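Local coordinates for periplasmic cell division protein (SufI) (Aquifex aeolicus, PDB 6SYY), which binds copper ions as a multicopper oxidase and probably couples oxidation of its substrates to reduction of oxygen, at residues F55-G60 and P93-R98; A264-N269 and Y319-N324; F460-R465 and D479-A484. All blocks are in the same frame, centred on the assembly; numbering follows the deposited sequence.

Interaction 1. Residues F55-G60 and P93-R98; sequences FLFPDG and PVIFLR
F55 and L56 pair in parallel with I95 and F96, and three backbone hydrogen bonds join the two segments. F55 N donates to V94 O at 2.8 Å. F96 N donates to F55 O at 2.8 Å with a nearly straight N-H...O angle of 174°, and F57 N to F96 O at 3.1 Å. F55 O also takes a CA-H...O contact from I95 CA.

The apolar contacts fall on the two faces of the sheet. On the face of F55 and I95, F57 does most of the packing: its CD1 lies 3.6 Å from I95 CG2, and its CB 3.5 Å from L97 CD2; the F57 side chain lies beside those of I95 and L97 and points the same way. F55 adds a looser touch of CB on P93 CG. On the other face L56 CG lies anti to the carbonyl carbon (chi1 -48°), and of its two methyls it is CD2 that turns back to F96 CB, at 3.9 Å.

Strand 54-56 forms one margin of a five-stranded mixed sheet, with 94-98 between it and strand 176-181. Across from this sheet, strands 63-72 and 102-110 cover F57, whose ring stacks with F103, as in the beta-sandwich of a cupredoxin domain.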
loop_
_atom_site.group_PDB
_atom_site.type_symbol
_atom_site.label_atom_id
_atom_site.label_comp_id
_atom_site.label_asym_id
_atom_site.label_seq_id
_atom_site.Cartn_x
_atom_site.Cartn_y
_atom_site.Cartn_z
ATOM N N PHE A 55 -4.515 -10.216 13.991
ATOM C CA PHE A 55 -5.896 -10.591 14.256
ATOM C C PHE A 55 -6.347 -11.546 13.167
ATOM O O PHE A 55 -6.300 -11.205 11.981
ATOM C CB PHE A 55 -6.805 -9.362 14.317
ATOM C CG PHE A 55 -8.243 -9.693 14.553
ATOM C CD1 PHE A 55 -8.660 -10.178 15.778
ATOM C CD2 PHE A 55 -9.180 -9.522 13.550
ATOM C CE1 PHE A 55 -9.985 -10.488 16.001
ATOM C CE2 PHE A 55 -10.506 -9.829 13.765
ATOM C CZ PHE A 55 -10.909 -10.313 14.992
ATOM N N LEU A 56 -6.764 -12.739 13.568
ATOM C CA LEU A 56 -7.291 -13.728 12.636
ATOM C C LEU A 56 -8.753 -13.386 12.375
ATOM O O LEU A 56 -9.633 -13.696 13.182
ATOM C CB LEU A 56 -7.124 -15.130 13.206
ATOM C CG LEU A 56 -5.720 -15.403 13.749
ATOM C CD1 LEU A 56 -5.637 -16.786 14.358
ATOM C CD2 LEU A 56 -4.679 -15.240 12.657
ATOM N N PHE A 57 -9.012 -12.728 11.256
ATOM C CA PHE A 57 -10.362 -12.282 10.940
ATOM C C PHE A 57 -11.257 -13.492 10.701
ATOM O O PHE A 57 -10.994 -14.269 9.774
ATOM C CB PHE A 57 -10.331 -11.379 9.717
ATOM C CG PHE A 57 -11.316 -10.251 9.763
ATOM C CD1 PHE A 57 -10.925 -8.992 10.191
ATOM C CD2 PHE A 57 -12.632 -10.442 9.369
ATOM C CE1 PHE A 57 -11.833 -7.941 10.230
ATOM C CE2 PHE A 57 -13.546 -9.398 9.407
ATOM C CZ PHE A 57 -13.143 -8.146 9.835
ATOM N N PRO A 58 -12.303 -13.695 11.499
ATOM C CA PRO A 58 -13.118 -14.903 11.358
ATOM C C PRO A 58 -13.911 -14.904 10.060
ATOM O O PRO A 58 -14.158 -13.866 9.442
ATOM C CB PRO A 58 -14.047 -14.842 12.574
ATOM C CG PRO A 58 -14.181 -13.386 12.852
ATOM C CD PRO A 58 -12.827 -12.796 12.541
ATOM N N ASP A 59 -14.330 -16.104 9.664
ATOM C CA ASP A 59 -15.030 -16.319 8.402
ATOM C C ASP A 59 -16.528 -16.096 8.611
ATOM O O ASP A 59 -17.193 -16.874 9.303
ATOM C CB ASP A 59 -14.736 -17.723 7.873
ATOM C CG ASP A 59 -15.403 -18.001 6.541
ATOM O OD1 ASP A 59 -15.949 -17.057 5.938
ATOM O OD2 ASP A 59 -15.384 -19.169 6.102
ATOM N N GLY A 60 -17.057 -15.032 8.012
ATOM C CA GLY A 60 -18.481 -14.774 8.077
ATOM C C GLY A 60 -19.009 -14.364 9.430
ATOM O O GLY A 60 -20.214 -14.474 9.669
ATOM N N PRO A 93 -3.868 -3.689 14.129
ATOM C CA PRO A 93 -3.218 -4.993 14.001
ATOM C C PRO A 93 -3.060 -5.392 12.543
ATOM O O PRO A 93 -3.698 -4.845 11.642
ATOM C CB PRO A 93 -4.176 -5.935 14.729
ATOM C CG PRO A 93 -5.511 -5.302 14.523
ATOM C CD PRO A 93 -5.277 -3.819 14.546
ATOM N N VAL A 94 -2.185 -6.360 12.315
ATOM C CA VAL A 94 -2.121 -7.009 11.013
ATOM C C VAL A 94 -3.309 -7.955 10.918
ATOM O O VAL A 94 -3.440 -8.889 11.716
ATOM C CB VAL A 94 -0.793 -7.752 10.817
ATOM C CG1 VAL A 94 -0.846 -8.590 9.555
ATOM C CG2 VAL A 94 0.349 -6.757 10.735
ATOM N N ILE A 95 -4.197 -7.690 9.976
ATOM C CA ILE A 95 -5.380 -8.515 9.781
ATOM C C ILE A 95 -5.008 -9.682 8.884
ATOM O O ILE A 95 -4.444 -9.490 7.802
ATOM C CB ILE A 95 -6.528 -7.698 9.171
ATOM C CG1 ILE A 95 -6.987 -6.609 10.143
ATOM C CG2 ILE A 95 -7.680 -8.614 8.790
ATOM C CD1 ILE A 95 -8.081 -5.710 9.586
ATOM N N PHE A 96 -5.321 -10.893 9.325
ATOM C CA PHE A 96 -5.084 -12.083 8.527
ATOM C C PHE A 96 -6.392 -12.565 7.917
ATOM O O PHE A 96 -7.431 -12.587 8.584
ATOM C CB PHE A 96 -4.443 -13.193 9.365
ATOM C CG PHE A 96 -2.942 -13.110 9.429
ATOM C CD1 PHE A 96 -2.318 -12.278 10.345
ATOM C CD2 PHE A 96 -2.156 -13.865 8.571
ATOM C CE1 PHE A 96 -0.937 -12.195 10.405
ATOM C CE2 PHE A 96 -0.775 -13.788 8.627
ATOM C CZ PHE A 96 -0.163 -12.949 9.541
ATOM N N LEU A 97 -6.334 -12.934 6.639
ATOM C CA LEU A 97 -7.473 -13.477 5.918
ATOM C C LEU A 97 -7.041 -14.723 5.164
ATOM O O LEU A 97 -5.879 -14.862 4.773
ATOM C CB LEU A 97 -8.056 -12.468 4.924
ATOM C CG LEU A 97 -8.723 -11.218 5.487
ATOM C CD1 LEU A 97 -9.054 -10.263 4.356
ATOM C CD2 LEU A 97 -9.979 -11.600 6.245
ATOM N N ARG A 98 -7.989 -15.628 4.960
ATOM C CA ARG A 98 -7.784 -16.796 4.120
ATOM C C ARG A 98 -8.588 -16.615 2.842
ATOM O O ARG A 98 -9.752 -16.203 2.895
ATOM C CB ARG A 98 -8.203 -18.077 4.839
ATOM C CG ARG A 98 -7.878 -19.328 4.066
ATOM C CD ARG A 98 -6.397 -19.607 4.136
ATOM N NE ARG A 98 -5.985 -20.626 3.181
ATOM C CZ ARG A 98 -4.777 -21.178 3.169
ATOM N NH1 ARG A 98 -3.874 -20.809 4.069
ATOM N NH2 ARG A 98 -4.473 -22.099 2.265
#

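Interaction 2. Residues A264-N269 and Y319-N324; sequences ALLRGN and YNFPHN
A264 and Y319 form an antiparallel hydrogen-bonded pair, A264 N to Y319 O and Y319 N to A264 O both measuring 2.8 Å, while the strand segments diverge to 119° between their directions. Beyond this pair the contact passes to side chains.

F321 CG stands anti to the carbonyl carbon (chi1 -74°), and the ring beyond it turns its rim to strand 264-267. A264 CB lies in the ring plane at that rim, 3.5 Å from CE2. L266 reaches F321 tip to tip: its CD2, also in the ring plane, comes to 4.0 Å from F321 CZ. The other methyl, CD1, touches both aromatic residues, reaching F321 CZ as well and packing on Y319, 3.8 Å from CB and equally close to CG; the L266 and Y319 side chains cross obliquely. Y319 CD2 sits over the centre of one face of F321, 3.6 Å above its plane, so the two aromatic residues brace one another as L266 bridges them. Replacing L266 with an alanine would probably leave a gap beside Y319 CB and the CZ edge of F321, with that edge of the ring less firmly held.

R271, on the adjoining strand 270-279, makes a cation-pi contact with F321. Strand 261-267 runs antiparallel to both 270-279 and 315-321, and 315-321 in turn pairs with 361-370, which places this contact in the beta framework of the middle cupredoxin-like domain, away from the copper sites.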
loop_
_atom_site.group_PDB
_atom_site.type_symbol
_atom_site.label_atom_id
_atom_site.label_comp_id
_atom_site.label_asym_id
_atom_site.label_seq_id
_atom_site.Cartn_x
_atom_site.Cartn_y
_atom_site.Cartn_z
ATOM N N ALA A 264 17.823 0.030 -0.294
ATOM C CA ALA A 264 18.898 -0.934 -0.478
ATOM C C ALA A 264 19.338 -1.451 0.886
ATOM O O ALA A 264 19.010 -0.875 1.925
ATOM C CB ALA A 264 20.096 -0.326 -1.225
ATOM N N LEU A 265 20.080 -2.557 0.871
ATOM C CA LEU A 265 20.647 -3.155 2.076
ATOM C C LEU A 265 22.161 -3.030 1.996
ATOM O O LEU A 265 22.800 -3.666 1.152
ATOM C CB LEU A 265 20.216 -4.612 2.221
ATOM C CG LEU A 265 18.735 -4.781 2.561
ATOM C CD1 LEU A 265 18.287 -6.223 2.389
ATOM C CD2 LEU A 265 18.473 -4.302 3.980
ATOM N N LEU A 266 22.731 -2.202 2.862
ATOM C CA LEU A 266 24.161 -1.938 2.862
ATOM C C LEU A 266 24.826 -2.788 3.936
ATOM O O LEU A 266 24.440 -2.735 5.108
ATOM C CB LEU A 266 24.444 -0.455 3.094
ATOM C CG LEU A 266 23.740 0.477 2.111
ATOM C CD1 LEU A 266 24.206 1.910 2.305
ATOM C CD2 LEU A 266 23.986 0.015 0.684
ATOM N N ARG A 267 25.807 -3.583 3.524
ATOM C CA ARG A 267 26.638 -4.381 4.418
ATOM C C ARG A 267 28.055 -3.845 4.241
ATOM O O ARG A 267 28.796 -4.302 3.366
ATOM C CB ARG A 267 26.533 -5.867 4.090
ATOM C CG ARG A 267 27.463 -6.765 4.885
ATOM C CD ARG A 267 27.288 -8.221 4.473
ATOM N NE ARG A 267 28.120 -9.130 5.254
ATOM C CZ ARG A 267 29.082 -9.890 4.743
ATOM N NH1 ARG A 267 29.330 -9.857 3.441
ATOM N NH2 ARG A 267 29.790 -10.690 5.530
ATOM N N GLY A 268 28.423 -2.860 5.056
ATOM C CA GLY A 268 29.689 -2.186 4.873
ATOM C C GLY A 268 29.753 -1.449 3.551
ATOM O O GLY A 268 28.903 -0.597 3.265
ATOM N N ASN A 269 30.752 -1.778 2.727
ATOM C CA ASN A 269 30.857 -1.157 1.412
ATOM C C ASN A 269 29.703 -1.583 0.516
ATOM O O ASN A 269 28.930 -0.748 0.035
ATOM C CB ASN A 269 32.191 -1.520 0.757
ATOM C CG ASN A 269 33.381 -1.004 1.532
ATOM O OD1 ASN A 269 34.357 -1.726 1.743
ATOM N ND2 ASN A 269 33.312 0.251 1.960
ATOM N N TYR A 319 18.769 1.200 3.746
ATOM C CA TYR A 319 19.128 2.567 3.412
ATOM C C TYR A 319 18.266 3.078 2.267
ATOM O O TYR A 319 17.968 2.341 1.323
ATOM C CB TYR A 319 20.603 2.653 3.033
ATOM C CG TYR A 319 21.140 4.054 3.048
ATOM C CD1 TYR A 319 21.559 4.645 4.236
ATOM C CD2 TYR A 319 21.233 4.793 1.875
ATOM C CE1 TYR A 319 22.053 5.935 4.252
ATOM C CE2 TYR A 319 21.725 6.081 1.881
ATOM C CZ TYR A 319 22.133 6.648 3.069
ATOM O OH TYR A 319 22.623 7.933 3.065
ATOM N N ASN A 320 17.869 4.345 2.363
ATOM C CA ASN A 320 17.100 5.010 1.321
ATOM C C ASN A 320 18.027 5.912 0.525
ATOM O O ASN A 320 18.635 6.830 1.085
ATOM C CB ASN A 320 15.952 5.827 1.913
ATOM C CG ASN A 320 15.150 6.548 0.847
ATOM O OD1 ASN A 320 14.367 5.934 0.126
ATOM N ND2 ASN A 320 15.351 7.853 0.737
ATOM N N PHE A 321 18.138 5.648 -0.763
ATOM C CA PHE A 321 18.911 6.457 -1.689
ATOM C C PHE A 321 18.007 7.463 -2.383
ATOM O O PHE A 321 16.780 7.335 -2.338
ATOM C CB PHE A 321 19.599 5.558 -2.720
ATOM C CG PHE A 321 20.768 4.795 -2.166
ATOM C CD1 PHE A 321 21.993 5.421 -1.983
ATOM C CD2 PHE A 321 20.645 3.457 -1.828
ATOM C CE1 PHE A 321 23.074 4.727 -1.473
ATOM C CE2 PHE A 321 21.725 2.757 -1.318
ATOM C CZ PHE A 321 22.939 3.393 -1.140
ATOM N N PRO A 322 18.572 8.504 -3.000
ATOM C CA PRO A 322 17.738 9.471 -3.728
ATOM C C PRO A 322 16.863 8.790 -4.771
ATOM O O PRO A 322 17.345 8.030 -5.614
ATOM C CB PRO A 322 18.767 10.404 -4.370
ATOM C CG PRO A 322 19.925 10.364 -3.421
ATOM C CD PRO A 322 19.970 8.959 -2.887
ATOM N N HIS A 323 15.556 9.062 -4.702
ATOM C CA HIS A 323 14.599 8.354 -5.545
ATOM C C HIS A 323 14.601 8.840 -6.986
ATOM O O HIS A 323 14.132 8.111 -7.868
ATOM C CB HIS A 323 13.188 8.460 -4.959
ATOM C CG HIS A 323 12.712 9.866 -4.758
ATOM N ND1 HIS A 323 12.467 10.727 -5.806
ATOM C CD2 HIS A 323 12.421 10.555 -3.629
ATOM C CE1 HIS A 323 12.054 11.889 -5.331
ATOM N NE2 HIS A 323 12.016 11.810 -4.012
ATOM N N ASN A 324 15.107 10.048 -7.241
ATOM C CA ASN A 324 15.294 10.590 -8.586
ATOM C C ASN A 324 13.998 10.630 -9.395
ATOM O O ASN A 324 14.030 10.636 -10.629
ATOM C CB ASN A 324 16.372 9.810 -9.347
ATOM C CG ASN A 324 17.738 9.929 -8.700
ATOM O OD1 ASN A 324 18.072 10.963 -8.119
ATOM N ND2 ASN A 324 18.536 8.870 -8.792
#

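Interaction 3. Residues F460-R465 and D479-A484; sequences FQVLER and DTVIVA
In F460, chi1 (56°) places CG between the backbone N and the carbonyl carbon, and the ring beyond it reaches D479 and V481, while a bend at chi3 (68°) of R465 brings NE round on the way to I482. At the F460 end, CE2 of the ring approaches D479 C at 3.4 Å, and the outer rim of the ring, at CZ and CE1, meets V481 CB at 3.9 Å, the two side chains crossing at about a right angle. Next along, V462 CG2 touches V481 CG2 at 4.0 Å.

The polar link is R465 NH2 to I482 O, modelled as a hydrogen bond of 2.3 Å; so short a value is doubtful in detail. Salt bridges to D474 and E487 give the buried guanidinium further partners. D479 OD1 accepts bonds from T480 OG1, 2.8 Å away, and from H120, and D479 O meets H454 ND1; the segment thereby backs two copper-binding histidines.

The strands share no backbone bonds. Strand 461-465 edges one five-stranded sheet beside 488-495, and 480-483 edges another beside 451-455, so the contact joins the two sheets of the C-terminal cupredoxin domain, F460 also packing on I455, I491 and V493.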
loop_
_atom_site.group_PDB
_atom_site.type_symbol
_atom_site.label_atom_id
_atom_site.label_comp_id
_atom_site.label_asym_id
_atom_site.label_seq_id
_atom_site.Cartn_x
_atom_site.Cartn_y
_atom_site.Cartn_z
ATOM N N PHE A 460 -3.704 -5.102 -12.032
ATOM C CA PHE A 460 -3.298 -4.958 -13.421
ATOM C C PHE A 460 -1.861 -5.429 -13.578
ATOM O O PHE A 460 -1.143 -5.649 -12.599
ATOM C CB PHE A 460 -3.438 -3.507 -13.903
ATOM C CG PHE A 460 -2.686 -2.510 -13.064
ATOM C CD1 PHE A 460 -1.338 -2.279 -13.273
ATOM C CD2 PHE A 460 -3.335 -1.797 -12.068
ATOM C CE1 PHE A 460 -0.644 -1.362 -12.501
ATOM C CE2 PHE A 460 -2.651 -0.875 -11.301
ATOM C CZ PHE A 460 -1.301 -0.661 -11.512
ATOM N N GLN A 461 -1.443 -5.568 -14.832
ATOM C CA GLN A 461 -0.076 -5.931 -15.176
ATOM C C GLN A 461 0.547 -4.804 -15.985
ATOM O O GLN A 461 -0.049 -4.329 -16.958
ATOM C CB GLN A 461 -0.038 -7.240 -15.958
ATOM C CG GLN A 461 -0.592 -8.413 -15.172
ATOM C CD GLN A 461 -0.773 -9.641 -16.026
ATOM O OE1 GLN A 461 -0.604 -9.593 -17.247
ATOM N NE2 GLN A 461 -1.119 -10.753 -15.392
ATOM N N VAL A 462 1.733 -4.367 -15.565
ATOM C CA VAL A 462 2.414 -3.264 -16.231
ATOM C C VAL A 462 2.996 -3.771 -17.540
ATOM O O VAL A 462 3.773 -4.733 -17.561
ATOM C CB VAL A 462 3.506 -2.667 -15.334
ATOM C CG1 VAL A 462 4.266 -1.586 -16.084
ATOM C CG2 VAL A 462 2.897 -2.107 -14.059
ATOM N N LEU A 463 2.622 -3.125 -18.640
ATOM C CA LEU A 463 3.115 -3.536 -19.944
ATOM C C LEU A 463 4.432 -2.859 -20.301
ATOM O O LEU A 463 5.365 -3.527 -20.758
ATOM C CB LEU A 463 2.069 -3.236 -21.020
ATOM C CG LEU A 463 0.731 -3.949 -20.873
ATOM C CD1 LEU A 463 -0.153 -3.634 -22.065
ATOM C CD2 LEU A 463 0.940 -5.442 -20.729
ATOM N N GLU A 464 4.532 -1.547 -20.092
ATOM C CA GLU A 464 5.616 -0.797 -20.710
ATOM C C GLU A 464 5.790 0.550 -20.017
ATOM O O GLU A 464 4.812 1.170 -19.590
ATOM C CB GLU A 464 5.324 -0.605 -22.204
ATOM C CG GLU A 464 6.392 0.096 -23.004
ATOM C CD GLU A 464 5.983 0.263 -24.453
ATOM O OE1 GLU A 464 4.764 0.318 -24.722
ATOM O OE2 GLU A 464 6.876 0.327 -25.323
ATOM N N ARG A 465 7.045 0.983 -19.903
ATOM C CA ARG A 465 7.397 2.317 -19.433
ATOM C C ARG A 465 8.151 3.017 -20.548
ATOM O O ARG A 465 9.043 2.424 -21.162
ATOM C CB ARG A 465 8.266 2.276 -18.169
ATOM C CG ARG A 465 7.838 1.281 -17.104
ATOM C CD ARG A 465 8.640 1.488 -15.823
ATOM N NE ARG A 465 8.289 2.755 -15.198
ATOM C CZ ARG A 465 7.452 2.880 -14.173
ATOM N NH1 ARG A 465 6.893 1.807 -13.627
ATOM N NH2 ARG A 465 7.186 4.080 -13.678
ATOM N N ASP A 479 -1.519 -2.967 -8.198
ATOM C CA ASP A 479 -2.632 -2.026 -8.127
ATOM C C ASP A 479 -2.190 -0.572 -7.993
ATOM O O ASP A 479 -3.048 0.317 -7.994
ATOM C CB ASP A 479 -3.612 -2.387 -6.991
ATOM C CG ASP A 479 -2.996 -2.298 -5.607
ATOM O OD1 ASP A 479 -2.374 -1.268 -5.267
ATOM O OD2 ASP A 479 -3.178 -3.260 -4.834
ATOM N N THR A 480 -0.885 -0.303 -7.899
ATOM C CA THR A 480 -0.350 1.056 -7.853
ATOM C C THR A 480 0.927 1.102 -8.682
ATOM O O THR A 480 1.891 0.399 -8.366
ATOM C CB THR A 480 -0.058 1.486 -6.409
ATOM O OG1 THR A 480 -1.230 1.313 -5.598
ATOM C CG2 THR A 480 0.379 2.942 -6.368
ATOM N N VAL A 481 0.954 1.931 -9.728
ATOM C CA VAL A 481 2.106 2.012 -10.624
ATOM C C VAL A 481 2.709 3.410 -10.549
ATOM O O VAL A 481 1.989 4.412 -10.610
ATOM C CB VAL A 481 1.743 1.640 -12.076
ATOM C CG1 VAL A 481 0.643 2.540 -12.622
ATOM C CG2 VAL A 481 2.990 1.690 -12.969
ATOM N N ILE A 482 4.033 3.468 -10.403
ATOM C CA ILE A 482 4.747 4.739 -10.402
ATOM C C ILE A 482 4.770 5.298 -11.814
ATOM O O ILE A 482 5.128 4.595 -12.769
ATOM C CB ILE A 482 6.178 4.556 -9.872
ATOM C CG1 ILE A 482 6.171 4.090 -8.415
ATOM C CG2 ILE A 482 6.979 5.841 -10.030
ATOM C CD1 ILE A 482 7.550 3.806 -7.870
ATOM N N VAL A 483 4.401 6.567 -11.956
ATOM C CA VAL A 483 4.450 7.262 -13.237
ATOM C C VAL A 483 5.325 8.491 -13.040
ATOM O O VAL A 483 4.883 9.486 -12.452
ATOM C CB VAL A 483 3.058 7.639 -13.749
ATOM C CG1 VAL A 483 3.159 8.275 -15.131
ATOM C CG2 VAL A 483 2.158 6.408 -13.781
ATOM N N ALA A 484 6.562 8.431 -13.538
ATOM C CA ALA A 484 7.542 9.484 -13.317
ATOM C C ALA A 484 7.197 10.726 -14.137
ATOM O O ALA A 484 6.404 10.653 -15.079
ATOM C CB ALA A 484 8.938 8.984 -13.682
#

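How the interactions relate
Interactions 1 and 2 each pair neighbouring strands through backbone hydrogen bonds, parallel in 1 and antiparallel in 2, whereas interaction 3 joins strands of two different sheets through side chains and an arginine-to-carbonyl approach whose modelled length is doubtful. All touching residues of interaction 3 are buried; interaction 1 is largely buried with L56 exposed, and interaction 2 is only partly buried. No strand is shared. Apolar packing occurs in all three: 1 and 2 add it to backbone pairing, while 3 adds buried charge, with D479 beside the copper-binding histidines and R465 at the far end. Interactions 2 and 3 come nearest, about 6 Å between closest atoms, and 1 and 3 lie on opposite sides of the chain's centre.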